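Local coordinates for putative type VI secretion protein (Escherichia coli, PDB 6SKI) that probably hydrolyses phospholipids as a toxic effector that is loaded onto the VgrG spike of the type VI secretion system, at residues A[105-111]-A[433-438]; A[150-155]-A[259-265]; A[207-211]-A[272-276]; A[335-339]-A[350-354]; A[355-359]-A[402-406]. One frame throughout, in Å; residues are numbered along the deposited sequence.

Interaction 1: residues A[105-111]-A[433-438]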
# COMPACT_ATOMS: atom_id res chain seq x y z
N LEU A 105 -8.00 -7.17 -5.36
CA LEU A 105 -7.89 -8.33 -4.49
C LEU A 105 -8.96 -8.29 -3.40
O LEU A 105 -9.51 -9.33 -3.03
CB LEU A 105 -6.50 -8.39 -3.87
CG LEU A 105 -5.38 -8.95 -4.74
CD1 LEU A 105 -4.05 -8.72 -4.06
CD2 LEU A 105 -5.58 -10.41 -5.05
N ASN A 106 -9.24 -7.10 -2.87
CA ASN A 106 -10.32 -6.96 -1.89
C ASN A 106 -11.66 -7.30 -2.51
O ASN A 106 -12.47 -8.03 -1.91
CB ASN A 106 -10.32 -5.54 -1.33
CG ASN A 106 -11.22 -5.38 -0.14
OD1 ASN A 106 -10.89 -5.81 0.97
ND2 ASN A 106 -12.37 -4.76 -0.35
N ILE A 107 -11.93 -6.79 -3.71
CA ILE A 107 -13.19 -7.09 -4.39
C ILE A 107 -13.31 -8.57 -4.70
O ILE A 107 -14.41 -9.13 -4.67
CB ILE A 107 -13.32 -6.23 -5.67
CG1 ILE A 107 -13.38 -4.74 -5.33
CG2 ILE A 107 -14.54 -6.64 -6.47
CD1 ILE A 107 -14.17 -4.42 -4.09
N LEU A 108 -12.18 -9.24 -4.95
CA LEU A 108 -12.19 -10.64 -5.36
C LEU A 108 -11.99 -11.60 -4.21
O LEU A 108 -12.31 -12.79 -4.35
CB LEU A 108 -11.11 -10.89 -6.41
CG LEU A 108 -11.40 -10.39 -7.82
CD1 LEU A 108 -10.18 -10.57 -8.69
CD2 LEU A 108 -12.58 -11.13 -8.40
N TYR A 109 -11.44 -11.14 -3.09
CA TYR A 109 -11.36 -11.95 -1.89
C TYR A 109 -12.74 -12.46 -1.52
O TYR A 109 -13.66 -11.66 -1.32
CB TYR A 109 -10.77 -11.13 -0.75
CG TYR A 109 -10.31 -11.92 0.45
CD1 TYR A 109 -9.08 -12.55 0.46
CD2 TYR A 109 -11.11 -12.03 1.57
CE1 TYR A 109 -8.66 -13.25 1.56
CE2 TYR A 109 -10.70 -12.74 2.67
CZ TYR A 109 -9.47 -13.35 2.66
OH TYR A 109 -9.05 -14.06 3.76
N HIS A 110 -12.89 -13.77 -1.47
CA HIS A 110 -14.20 -14.35 -1.21
C HIS A 110 -14.66 -13.98 0.20
O HIS A 110 -13.98 -14.34 1.18
CB HIS A 110 -14.16 -15.86 -1.37
CG HIS A 110 -15.48 -16.52 -1.15
ND1 HIS A 110 -15.69 -17.44 -0.15
CD2 HIS A 110 -16.67 -16.39 -1.79
CE1 HIS A 110 -16.94 -17.85 -0.18
NE2 HIS A 110 -17.56 -17.23 -1.17
N PRO A 111 -15.78 -13.28 0.35
CA PRO A 111 -16.28 -12.99 1.70
C PRO A 111 -17.30 -14.01 2.17
O PRO A 111 -18.14 -14.48 1.40
CB PRO A 111 -16.91 -11.61 1.52
CG PRO A 111 -17.49 -11.68 0.14
CD PRO A 111 -16.58 -12.60 -0.67
N VAL A 433 -5.81 -19.38 -0.12
CA VAL A 433 -6.79 -18.30 -0.09
C VAL A 433 -7.84 -18.52 -1.17
O VAL A 433 -7.53 -18.96 -2.28
CB VAL A 433 -6.09 -16.95 -0.27
CG1 VAL A 433 -7.01 -15.83 0.13
CG2 VAL A 433 -4.82 -16.90 0.56
N LEU A 434 -9.09 -18.22 -0.84
CA LEU A 434 -10.20 -18.37 -1.77
C LEU A 434 -10.53 -17.01 -2.37
O LEU A 434 -10.78 -16.05 -1.64
CB LEU A 434 -11.43 -18.96 -1.08
CG LEU A 434 -11.24 -20.33 -0.45
CD1 LEU A 434 -12.46 -20.70 0.37
CD2 LEU A 434 -10.97 -21.37 -1.51
N PHE A 435 -10.54 -16.95 -3.69
CA PHE A 435 -10.83 -15.74 -4.43
C PHE A 435 -11.96 -16.02 -5.40
O PHE A 435 -12.04 -17.11 -5.98
CB PHE A 435 -9.60 -15.25 -5.20
CG PHE A 435 -8.67 -14.43 -4.37
CD1 PHE A 435 -8.93 -13.11 -4.11
CD2 PHE A 435 -7.52 -14.99 -3.86
CE1 PHE A 435 -8.08 -12.35 -3.35
CE2 PHE A 435 -6.66 -14.24 -3.10
CZ PHE A 435 -6.94 -12.92 -2.85
N GLU A 436 -12.85 -15.05 -5.57
CA GLU A 436 -13.86 -15.17 -6.60
C GLU A 436 -13.18 -15.17 -7.97
O GLU A 436 -12.18 -14.49 -8.17
CB GLU A 436 -14.86 -14.02 -6.51
CG GLU A 436 -15.51 -13.86 -5.14
CD GLU A 436 -16.65 -14.83 -4.89
OE1 GLU A 436 -16.66 -15.92 -5.49
OE2 GLU A 436 -17.54 -14.49 -4.09
N PRO A 437 -13.71 -15.94 -8.92
CA PRO A 437 -13.09 -15.98 -10.25
C PRO A 437 -13.15 -14.62 -10.93
O PRO A 437 -14.04 -13.82 -10.68
CB PRO A 437 -13.95 -17.01 -10.99
CG PRO A 437 -14.39 -17.92 -9.89
CD PRO A 437 -14.78 -16.94 -8.81
N ILE A 438 -12.16 -14.37 -11.78
CA ILE A 438 -12.18 -13.21 -12.65
C ILE A 438 -13.06 -13.55 -13.84
O ILE A 438 -12.74 -14.44 -14.63
CB ILE A 438 -10.77 -12.81 -13.11
CG1 ILE A 438 -9.98 -12.21 -11.95
CG2 ILE A 438 -10.85 -11.82 -14.26
CD1 ILE A 438 -8.74 -11.46 -12.39
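Tyr109 drives the edge of its ring toward the face of Phe435 in a T-shaped pair, with centroids 5.7 Å apart and planes at 83°. From the same ring, Tyr109 CE1 meets Val433 CG1 at 3.4 Å, while the hydroxyl reaches past the contact to hydrogen-bond Asp192. Phe435 holds CG anti to its own carbonyl carbon (chi1 -84°), which lays the ring along the end of helix 101-108. There Leu105 CD2 packs on Phe435 CE1 at 3.6 Å, Leu105 O lies at the ring edge, and Leu108 CB comes to Phe435 CD1 at 3.9 Å. Farther along, Leu108 CD1 touches Ile438 CG1 at 3.7 Å, these two side chains meeting at about a right angle. His110 offers its CD2 edge to Glu436: OE2 lies in the imidazole plane, 3.1 Å from CD2, with the carboxylate turned 88° to the ring. Two backbone bonds frame the pair, Glu436 N to Leu108 O (2.6 Å) and His110 N to Leu434 O (3.1 Å). They make Tyr109 and Phe435 a single antiparallel, non-hydrogen-bonded bridge, an isolated beta bridge joining the end of one helix to the loop that follows helix 416-431.

Interaction 2: residues A[150-155]-A[259-265]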
# COMPACT_ATOMS: atom_id res chain seq x y z
N ILE A 150 3.27 15.80 8.23
CA ILE A 150 4.40 15.14 7.61
C ILE A 150 4.98 14.09 8.55
O ILE A 150 5.45 13.04 8.11
CB ILE A 150 5.45 16.18 7.20
CG1 ILE A 150 4.88 17.12 6.14
CG2 ILE A 150 6.70 15.52 6.66
CD1 ILE A 150 5.84 18.17 5.67
N LEU A 151 4.91 14.33 9.86
CA LEU A 151 5.33 13.32 10.82
C LEU A 151 4.35 12.16 10.88
O LEU A 151 4.76 11.02 11.14
CB LEU A 151 5.49 13.94 12.21
CG LEU A 151 6.90 14.33 12.60
CD1 LEU A 151 6.90 15.01 13.95
CD2 LEU A 151 7.81 13.12 12.60
N ASP A 152 3.07 12.43 10.65
CA ASP A 152 2.07 11.37 10.59
C ASP A 152 2.31 10.48 9.38
O ASP A 152 2.18 9.25 9.48
CB ASP A 152 0.67 11.98 10.54
CG ASP A 152 0.14 12.33 11.91
OD1 ASP A 152 -0.97 12.88 12.00
OD2 ASP A 152 0.85 12.07 12.91
N ILE A 153 2.64 11.07 8.24
CA ILE A 153 2.98 10.28 7.06
C ILE A 153 4.28 9.52 7.28
O ILE A 153 4.44 8.38 6.83
CB ILE A 153 3.04 11.16 5.81
CG1 ILE A 153 1.73 11.93 5.65
CG2 ILE A 153 3.32 10.32 4.58
CD1 ILE A 153 0.58 11.07 5.21
N PHE A 154 5.25 10.14 7.96
CA PHE A 154 6.52 9.48 8.21
C PHE A 154 6.33 8.23 9.07
O PHE A 154 6.99 7.21 8.85
CB PHE A 154 7.49 10.45 8.88
CG PHE A 154 8.84 9.88 9.15
CD1 PHE A 154 9.31 9.76 10.44
CD2 PHE A 154 9.65 9.47 8.10
CE1 PHE A 154 10.56 9.24 10.68
CE2 PHE A 154 10.90 8.95 8.34
CZ PHE A 154 11.36 8.83 9.64
N GLU A 155 5.43 8.30 10.04
CA GLU A 155 5.12 7.18 10.91
C GLU A 155 3.89 6.41 10.44
O GLU A 155 3.26 5.71 11.24
CB GLU A 155 4.91 7.67 12.34
CG GLU A 155 6.19 7.80 13.13
CD GLU A 155 6.08 8.83 14.23
OE1 GLU A 155 5.08 9.58 14.26
OE2 GLU A 155 7.00 8.90 15.07
N ILE A 259 11.08 18.90 12.07
CA ILE A 259 10.63 17.59 12.56
C ILE A 259 11.70 16.52 12.47
O ILE A 259 11.42 15.37 12.82
CB ILE A 259 9.36 17.14 11.81
CG1 ILE A 259 9.59 17.20 10.31
CG2 ILE A 259 8.18 18.00 12.20
CD1 ILE A 259 8.35 17.00 9.49
N ASN A 260 12.91 16.83 12.02
CA ASN A 260 13.93 15.79 11.88
C ASN A 260 14.35 15.20 13.22
O ASN A 260 15.01 14.16 13.25
CB ASN A 260 15.16 16.32 11.15
CG ASN A 260 15.70 17.60 11.75
OD1 ASN A 260 15.34 17.98 12.86
ND2 ASN A 260 16.58 18.26 11.01
N GLY A 261 13.99 15.85 14.33
CA GLY A 261 14.36 15.32 15.64
C GLY A 261 13.72 13.98 15.94
O GLY A 261 14.32 13.13 16.60
N ARG A 262 12.49 13.79 15.47
CA ARG A 262 11.79 12.53 15.70
C ARG A 262 12.57 11.36 15.12
O ARG A 262 13.09 11.42 14.00
CB ARG A 262 10.39 12.58 15.08
CG ARG A 262 9.60 11.29 15.20
CD ARG A 262 8.89 11.18 16.53
NE ARG A 262 8.19 12.41 16.89
CZ ARG A 262 6.91 12.64 16.64
NH1 ARG A 262 6.35 13.78 17.00
NH2 ARG A 262 6.18 11.72 16.02
N SER A 263 12.66 10.28 15.89
CA SER A 263 13.37 9.09 15.47
C SER A 263 12.57 8.33 14.42
O SER A 263 11.38 8.59 14.20
CB SER A 263 13.66 8.18 16.66
OG SER A 263 12.54 8.09 17.52
N ASN A 264 13.24 7.40 13.75
CA ASN A 264 12.58 6.59 12.74
C ASN A 264 11.44 5.79 13.36
O ASN A 264 11.49 5.44 14.55
CB ASN A 264 13.58 5.68 12.02
CG ASN A 264 14.23 4.64 12.94
OD1 ASN A 264 13.83 4.43 14.08
ND2 ASN A 264 15.26 3.98 12.42
N PRO A 265 10.37 5.51 12.61
CA PRO A 265 9.29 4.69 13.16
C PRO A 265 9.74 3.26 13.33
O PRO A 265 10.57 2.75 12.57
CB PRO A 265 8.19 4.82 12.10
CG PRO A 265 8.96 4.98 10.84
CD PRO A 265 10.11 5.88 11.21
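Leu151 and Glu155, one turn apart at the end of helix 144-154, face Ile259 and Pro265 with Leu151 CA 7.0 Å from Ile259 CA and Glu155 CA 5.4 Å from Pro265 CA, segment 259-265 passing alongside, its first four residues forming a type I turn from Ile259 to Arg262. Arg262 is the long arm of the contact. Bends at chi2 and chi3 wrap it round Leu151, whose CD2 rests 3.6 Å from Arg262 CB and whose CD1 lies over one face of the guanidinium, 3.3 Å from NH1. At the edge of that group stands Glu155. Arg262 NH2 lies 3.0 Å from Glu155 OE1 and 3.1 Å from OE2, so a single nitrogen serves both oxygens of the salt bridge. The hydrogen bond to OE2 is nearly straight (166°) and arrives on its syn side, with the two flat groups only 27° apart. Ile259 puts CG1 between its backbone N and carbonyl carbon (chi1 53°), and from there its CD1 reaches Ile150 CG2 at 3.6 Å. At the far end Phe154 CE1 meets Pro265 CD at 3.4 Å, with Ser263 O at the ring edge. The contact ties the end of helix 144-154, just where helix 156-178 begins, to the loop between strands 237-243 and 278-284; behind it Ile150 packs on Met58 of helix 53-58 and on Phe256, and Phe154 on Ile253.

Interaction 3: residues A[207-211]-A[272-276]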
# COMPACT_ATOMS: atom_id res chain seq x y z
N ALA A 207 2.31 -8.29 9.78
CA ALA A 207 2.66 -9.69 9.94
C ALA A 207 3.58 -9.88 11.13
O ALA A 207 3.40 -10.81 11.92
CB ALA A 207 3.30 -10.22 8.66
N ASN A 208 4.52 -8.96 11.31
CA ASN A 208 5.43 -9.08 12.44
C ASN A 208 4.69 -8.93 13.75
O ASN A 208 4.95 -9.66 14.71
CB ASN A 208 6.56 -8.07 12.31
CG ASN A 208 7.63 -8.51 11.34
OD1 ASN A 208 8.00 -7.77 10.43
ND2 ASN A 208 8.12 -9.72 11.51
N ARG A 209 3.72 -8.01 13.80
CA ARG A 209 2.91 -7.87 15.00
C ARG A 209 2.13 -9.15 15.27
O ARG A 209 1.86 -9.49 16.43
CB ARG A 209 1.96 -6.68 14.86
CG ARG A 209 2.68 -5.36 14.74
CD ARG A 209 1.71 -4.20 14.65
NE ARG A 209 0.94 -4.05 15.87
CZ ARG A 209 0.36 -2.91 16.25
NH1 ARG A 209 0.47 -1.83 15.49
NH2 ARG A 209 -0.32 -2.86 17.38
N VAL A 210 1.75 -9.88 14.22
CA VAL A 210 1.09 -11.16 14.43
C VAL A 210 2.11 -12.20 14.86
O VAL A 210 1.80 -13.09 15.67
CB VAL A 210 0.33 -11.59 13.16
CG1 VAL A 210 -0.27 -12.97 13.35
CG2 VAL A 210 -0.75 -10.58 12.84
N MET A 211 3.34 -12.10 14.36
CA MET A 211 4.37 -13.05 14.75
C MET A 211 4.81 -12.82 16.19
O MET A 211 5.04 -13.77 16.93
CB MET A 211 5.56 -12.94 13.80
CG MET A 211 6.42 -14.17 13.73
SD MET A 211 8.01 -13.81 12.98
CE MET A 211 8.83 -15.39 13.13
N ARG A 272 10.80 -13.38 9.00
CA ARG A 272 11.47 -14.59 9.43
C ARG A 272 10.64 -15.81 9.03
O ARG A 272 9.45 -15.69 8.75
CB ARG A 272 11.72 -14.51 10.93
CG ARG A 272 12.72 -13.43 11.30
CD ARG A 272 12.83 -13.22 12.80
NE ARG A 272 11.56 -12.85 13.41
CZ ARG A 272 11.15 -13.29 14.59
NH1 ARG A 272 11.91 -14.13 15.29
NH2 ARG A 272 9.98 -12.90 15.08
N PRO A 273 11.25 -17.00 8.97
CA PRO A 273 10.57 -18.15 8.36
C PRO A 273 9.24 -18.53 8.99
O PRO A 273 8.55 -19.39 8.44
CB PRO A 273 11.59 -19.28 8.52
CG PRO A 273 12.89 -18.57 8.53
CD PRO A 273 12.63 -17.35 9.35
N SER A 274 8.85 -17.92 10.10
CA SER A 274 7.57 -18.20 10.73
C SER A 274 6.63 -17.00 10.70
O SER A 274 5.62 -17.00 11.41
CB SER A 274 7.78 -18.66 12.17
OG SER A 274 6.71 -18.24 13.00
N VAL A 275 6.94 -15.98 9.89
CA VAL A 275 6.08 -14.81 9.82
C VAL A 275 4.76 -15.15 9.15
O VAL A 275 3.74 -14.52 9.41
CB VAL A 275 6.81 -13.66 9.10
CG1 VAL A 275 6.88 -13.90 7.61
CG2 VAL A 275 6.15 -12.34 9.41
N ALA A 276 4.76 -16.16 8.28
CA ALA A 276 3.57 -16.58 7.56
C ALA A 276 3.85 -17.96 6.98
O ALA A 276 4.99 -18.40 6.90
CB ALA A 276 3.19 -15.59 6.46
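Met211, in the last turn of helix 198-211, lies beside Val275 with their CA atoms 5.5 Å apart, and the loop facing it is a type I turn closed by Val275 N bonding to Arg272 O at 2.8 Å. No hydrogen bond crosses between the two segments. Met211 does most of the touching. Its CG is anti to the backbone N (chi1 -157°), and the chain stays extended to the methyl and carries the thioether out from the helix onto the turn. On the way Met211 CG passes Ser274 O at 3.7 Å. The tip then meets Arg272: CE lies over one face of the guanidinium, toward its rim, with Met211 SD 3.0 Å from Arg272 NH2. The arginine gets there by bending at chi3 (-59°), which folds its flat end back over the methyl, with the sulfur off the rim beside NH2. Ser274 OG comes to Met211 CE at 3.6 Å. Deeper in, Val275 CG2 meets Ala207 CB at 3.6 Å; these two residues go on to pack against Trp301 and, on strand 237-243, Leu241 respectively. The contact thus grades from buried aliphatic packing at Val275 to an exposed arginine lying over a methionine methyl. With no bond of fixed direction across it, holding rests on shape and dispersion.

Interaction 4: residues A[335-339]-A[350-354]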
# COMPACT_ATOMS: atom_id res chain seq x y z
N PRO A 335 16.74 19.59 -16.79
CA PRO A 335 16.95 20.69 -17.74
C PRO A 335 18.05 21.62 -17.27
O PRO A 335 18.10 22.02 -16.11
CB PRO A 335 15.58 21.39 -17.77
CG PRO A 335 14.63 20.34 -17.32
CD PRO A 335 15.37 19.59 -16.26
N GLU A 336 18.94 21.98 -18.19
CA GLU A 336 20.09 22.80 -17.86
C GLU A 336 20.06 24.07 -18.69
O GLU A 336 19.86 24.01 -19.91
CB GLU A 336 21.39 22.04 -18.10
CG GLU A 336 21.96 21.40 -16.85
CD GLU A 336 23.29 20.72 -17.09
OE1 GLU A 336 23.58 20.39 -18.26
OE2 GLU A 336 24.04 20.50 -16.12
N PHE A 337 20.26 25.21 -18.04
CA PHE A 337 20.16 26.52 -18.67
C PHE A 337 21.48 27.25 -18.55
O PHE A 337 22.20 27.12 -17.56
CB PHE A 337 19.05 27.36 -18.02
CG PHE A 337 17.70 26.70 -18.03
CD1 PHE A 337 16.79 26.99 -19.04
CD2 PHE A 337 17.34 25.81 -17.05
CE1 PHE A 337 15.56 26.39 -19.05
CE2 PHE A 337 16.11 25.21 -17.06
CZ PHE A 337 15.21 25.50 -18.07
N GLU A 338 21.80 28.03 -19.58
CA GLU A 338 22.97 28.89 -19.54
C GLU A 338 22.74 30.09 -20.44
O GLU A 338 22.01 30.01 -21.43
CB GLU A 338 24.25 28.16 -19.93
CG GLU A 338 24.60 28.19 -21.40
CD GLU A 338 25.72 27.23 -21.73
OE1 GLU A 338 25.95 26.29 -20.93
OE2 GLU A 338 26.41 27.44 -22.75
N ILE A 339 23.35 31.22 -20.08
CA ILE A 339 23.21 32.46 -20.83
C ILE A 339 24.37 32.56 -21.81
O ILE A 339 25.53 32.37 -21.43
CB ILE A 339 23.16 33.67 -19.89
CG1 ILE A 339 22.09 33.47 -18.82
CG2 ILE A 339 22.89 34.94 -20.67
CD1 ILE A 339 21.73 34.71 -18.05
N ARG A 350 26.65 24.35 -24.44
CA ARG A 350 27.03 23.31 -23.48
C ARG A 350 25.81 22.51 -23.04
O ARG A 350 25.88 21.29 -22.89
CB ARG A 350 27.73 23.92 -22.27
CG ARG A 350 28.21 22.91 -21.26
CD ARG A 350 28.54 23.56 -19.93
NE ARG A 350 27.44 24.37 -19.42
CZ ARG A 350 26.44 23.90 -18.68
NH1 ARG A 350 26.40 22.61 -18.38
NH2 ARG A 350 25.49 24.71 -18.26
N VAL A 351 24.68 23.19 -22.82
CA VAL A 351 23.49 22.50 -22.34
C VAL A 351 22.96 21.55 -23.41
O VAL A 351 22.49 20.45 -23.10
CB VAL A 351 22.42 23.52 -21.89
CG1 VAL A 351 22.97 24.37 -20.76
CG2 VAL A 351 21.96 24.39 -23.03
N TYR A 352 23.04 21.95 -24.69
CA TYR A 352 22.61 21.06 -25.75
C TYR A 352 23.51 19.84 -25.85
O TYR A 352 23.04 18.72 -26.08
CB TYR A 352 22.58 21.79 -27.09
CG TYR A 352 22.04 20.92 -28.21
CD1 TYR A 352 20.68 20.68 -28.33
CD2 TYR A 352 22.89 20.31 -29.11
CE1 TYR A 352 20.19 19.89 -29.34
CE2 TYR A 352 22.41 19.51 -30.13
CZ TYR A 352 21.05 19.30 -30.23
OH TYR A 352 20.55 18.51 -31.23
N ARG A 353 24.82 20.03 -25.70
CA ARG A 353 25.74 18.91 -25.76
C ARG A 353 25.50 17.95 -24.60
O ARG A 353 25.53 16.73 -24.78
CB ARG A 353 27.18 19.42 -25.76
CG ARG A 353 27.60 20.05 -27.07
CD ARG A 353 29.07 20.42 -27.06
NE ARG A 353 29.31 21.62 -27.86
CZ ARG A 353 29.48 22.83 -27.34
NH1 ARG A 353 29.42 23.00 -26.03
NH2 ARG A 353 29.69 23.87 -28.13
N LYS A 354 25.22 18.49 -23.42
CA LYS A 354 24.91 17.65 -22.27
C LYS A 354 23.62 16.88 -22.49
O LYS A 354 23.54 15.68 -22.20
CB LYS A 354 24.82 18.51 -21.01
CG LYS A 354 24.45 17.73 -19.76
CD LYS A 354 25.47 16.66 -19.45
CE LYS A 354 25.32 16.15 -18.03
NZ LYS A 354 25.11 17.27 -17.07
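Arg350 leaves its helix with CG anti to the backbone N and then bends at chi3 (53°), which turns the guanidinium back toward the strand, where Glu336 and Glu338 reach out with chains extended beyond CG. Glu338 OE1 meets the arginine obliquely, 2.9 Å from Arg350 NE and 3.1 Å from Arg350 NH2. The hydrogen bond from NE is bent (123° at the hydrogen) and weak, so charge attraction probably matters more here than direction. Glu336 comes in across the arginine, its OE1 at a longer 3.6 Å from Arg350 NH1. The same carboxylate has a second partner in Lys354, which bends at chi2 and chi4 to bring NZ within 3.5 Å of Glu336 OE2 while its CG lies 3.2 Å from OE1. The four residues form a salt-bridge network along the flank of a helix-on-sheet layer, in which helix 350-362 covers a three-stranded antiparallel sheet; the local axes of strand 336-339 and helix 350-354 run 8.1 Å apart and nearly antiparallel, at 158°. Beneath the charges Val351 is the apolar floor. Its CG1 sits 3.2 Å from Glu336 O and near Glu338 OE1, and the residue also packs on Val401 of strand 398-409. Between the two glutamates Phe337 points away from this helix, packing on Ser77 and Cys78 of helix 72-85.

Interaction 5: residues A[355-359]-A[402-406]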
# COMPACT_ATOMS: atom_id res chain seq x y z
N ALA A 355 22.59 17.55 -23.01
CA ALA A 355 21.32 16.89 -23.25
C ALA A 355 21.45 15.80 -24.30
O ALA A 355 20.84 14.73 -24.18
CB ALA A 355 20.26 17.91 -23.65
N GLU A 356 22.25 16.04 -25.35
CA GLU A 356 22.43 15.02 -26.37
C GLU A 356 23.24 13.85 -25.84
O GLU A 356 22.97 12.69 -26.19
CB GLU A 356 23.10 15.63 -27.60
CG GLU A 356 22.13 16.30 -28.55
CD GLU A 356 21.71 15.39 -29.68
OE1 GLU A 356 22.57 14.65 -30.20
OE2 GLU A 356 20.52 15.41 -30.06
N GLN A 357 24.21 14.11 -24.97
CA GLN A 357 24.92 13.02 -24.31
C GLN A 357 23.96 12.18 -23.48
O GLN A 357 24.01 10.95 -23.51
CB GLN A 357 26.04 13.57 -23.43
CG GLN A 357 27.40 13.58 -24.10
CD GLN A 357 28.53 13.52 -23.11
OE1 GLN A 357 28.37 13.88 -21.94
NE2 GLN A 357 29.69 13.06 -23.56
N VAL A 358 23.07 12.84 -22.73
CA VAL A 358 22.11 12.10 -21.91
C VAL A 358 21.16 11.30 -22.80
O VAL A 358 20.78 10.17 -22.47
CB VAL A 358 21.35 13.05 -20.98
CG1 VAL A 358 20.32 12.29 -20.17
CG2 VAL A 358 22.31 13.75 -20.05
N ARG A 359 20.75 11.87 -23.93
CA ARG A 359 19.83 11.16 -24.82
C ARG A 359 20.49 9.92 -25.42
O ARG A 359 19.87 8.86 -25.50
CB ARG A 359 19.34 12.07 -25.93
CG ARG A 359 18.10 11.55 -26.63
CD ARG A 359 17.81 12.32 -27.90
NE ARG A 359 19.04 12.68 -28.59
CZ ARG A 359 19.64 11.92 -29.50
NH1 ARG A 359 19.12 10.75 -29.83
NH2 ARG A 359 20.75 12.33 -30.08
N GLY A 402 18.25 26.75 -22.64
CA GLY A 402 18.14 25.56 -21.82
C GLY A 402 17.90 24.35 -22.69
O GLY A 402 17.24 24.45 -23.73
N ALA A 403 18.44 23.22 -22.28
CA ALA A 403 18.25 21.97 -23.00
C ALA A 403 17.89 20.87 -22.02
O ALA A 403 18.36 20.87 -20.88
CB ALA A 403 19.50 21.59 -23.79
N ALA A 404 17.02 19.97 -22.47
CA ALA A 404 16.68 18.79 -21.69
C ALA A 404 16.37 17.64 -22.63
O ALA A 404 16.26 17.82 -23.84
CB ALA A 404 15.50 19.06 -20.76
N VAL A 405 16.26 16.44 -22.07
CA VAL A 405 15.83 15.27 -22.82
C VAL A 405 14.36 15.02 -22.51
O VAL A 405 13.98 14.84 -21.35
CB VAL A 405 16.68 14.04 -22.49
CG1 VAL A 405 16.29 12.88 -23.38
CG2 VAL A 405 18.14 14.37 -22.67
N PHE A 406 13.53 15.00 -23.55
CA PHE A 406 12.10 14.83 -23.42
C PHE A 406 11.66 13.50 -24.02
O PHE A 406 12.11 13.11 -25.09
CB PHE A 406 11.36 15.97 -24.12
CG PHE A 406 10.06 16.34 -23.47
CD1 PHE A 406 10.04 16.87 -22.19
CD2 PHE A 406 8.87 16.17 -24.13
CE1 PHE A 406 8.86 17.22 -21.59
CE2 PHE A 406 7.68 16.51 -23.53
CZ PHE A 406 7.68 17.04 -22.26
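Val405 is the side chain that fits against the helix, and it can be followed outward from CB, which points at helix 350-362 and forks into two methyls. CG1, anti to the backbone N (chi1 -175°), goes to the aliphatic part of Arg359, 4.0 Å from Arg359 CG. CG2 goes the other way, over the helix backbone. There it lies 3.1 Å from Ala355 O, an oxygen already bonded within the helix by Arg359 N, and 3.9 Å from Val358 CB. One valine therefore spans a whole helical turn, from Ala355 to Arg359. Two residues back along the strand, Ala403 presents its methyl to that of Ala355, CB to CB at 3.8 Å. With only the methyls of Ala355 and Ala403 between them, the backbones come close: Ala355 CA is 5.3 Å from the CA of Ala404, whose own methyl points away. The polar end of Arg359 takes no part in this apolar seam. Bent at chi3 (37°), it turns back along its own helix, where Arg359 NH2 makes a weak, salt-bridged hydrogen bond to Glu356 OE1 at 3.0 Å; that oxygen also pairs with Lys360. The local axes of helix and strand lie 7.4 Å apart and run almost parallel, at 11°. Strand 398-409 is the central one of its antiparallel sheet, hydrogen-bonded to strand 328-341 through Val405 and Leu332 and to strand 376-386 through Ala404 and Lys380. Helix 350-362 covers one face of it; on the other, Ala404 and Phe406 pack against Phe81, Leu82 and Ile85 of helix 72-85.

In the fold
Interactions 4 and 5 belong together: both use helix 350-362 on one antiparallel sheet, their centres are 8 Å apart, and Glu336 O probably bonds Ala403 N between them. Yet interaction 5, at the middle strand, is buried and apolar, whereas interaction 4, at an outer strand, is partly buried and rich in charge. Interactions 1, 2 and 3 lie round the other, larger sheet, in what is probably the alpha/beta-hydrolase part. All three are partly buried, but they differ: backbone bonds and rings in 1, a salt bridge beside leucine and proline in 2, a methionine methyl on a guanidinium face in 3. Interactions 2 and 3 draw on the same loop between strands 237-243 and 278-284.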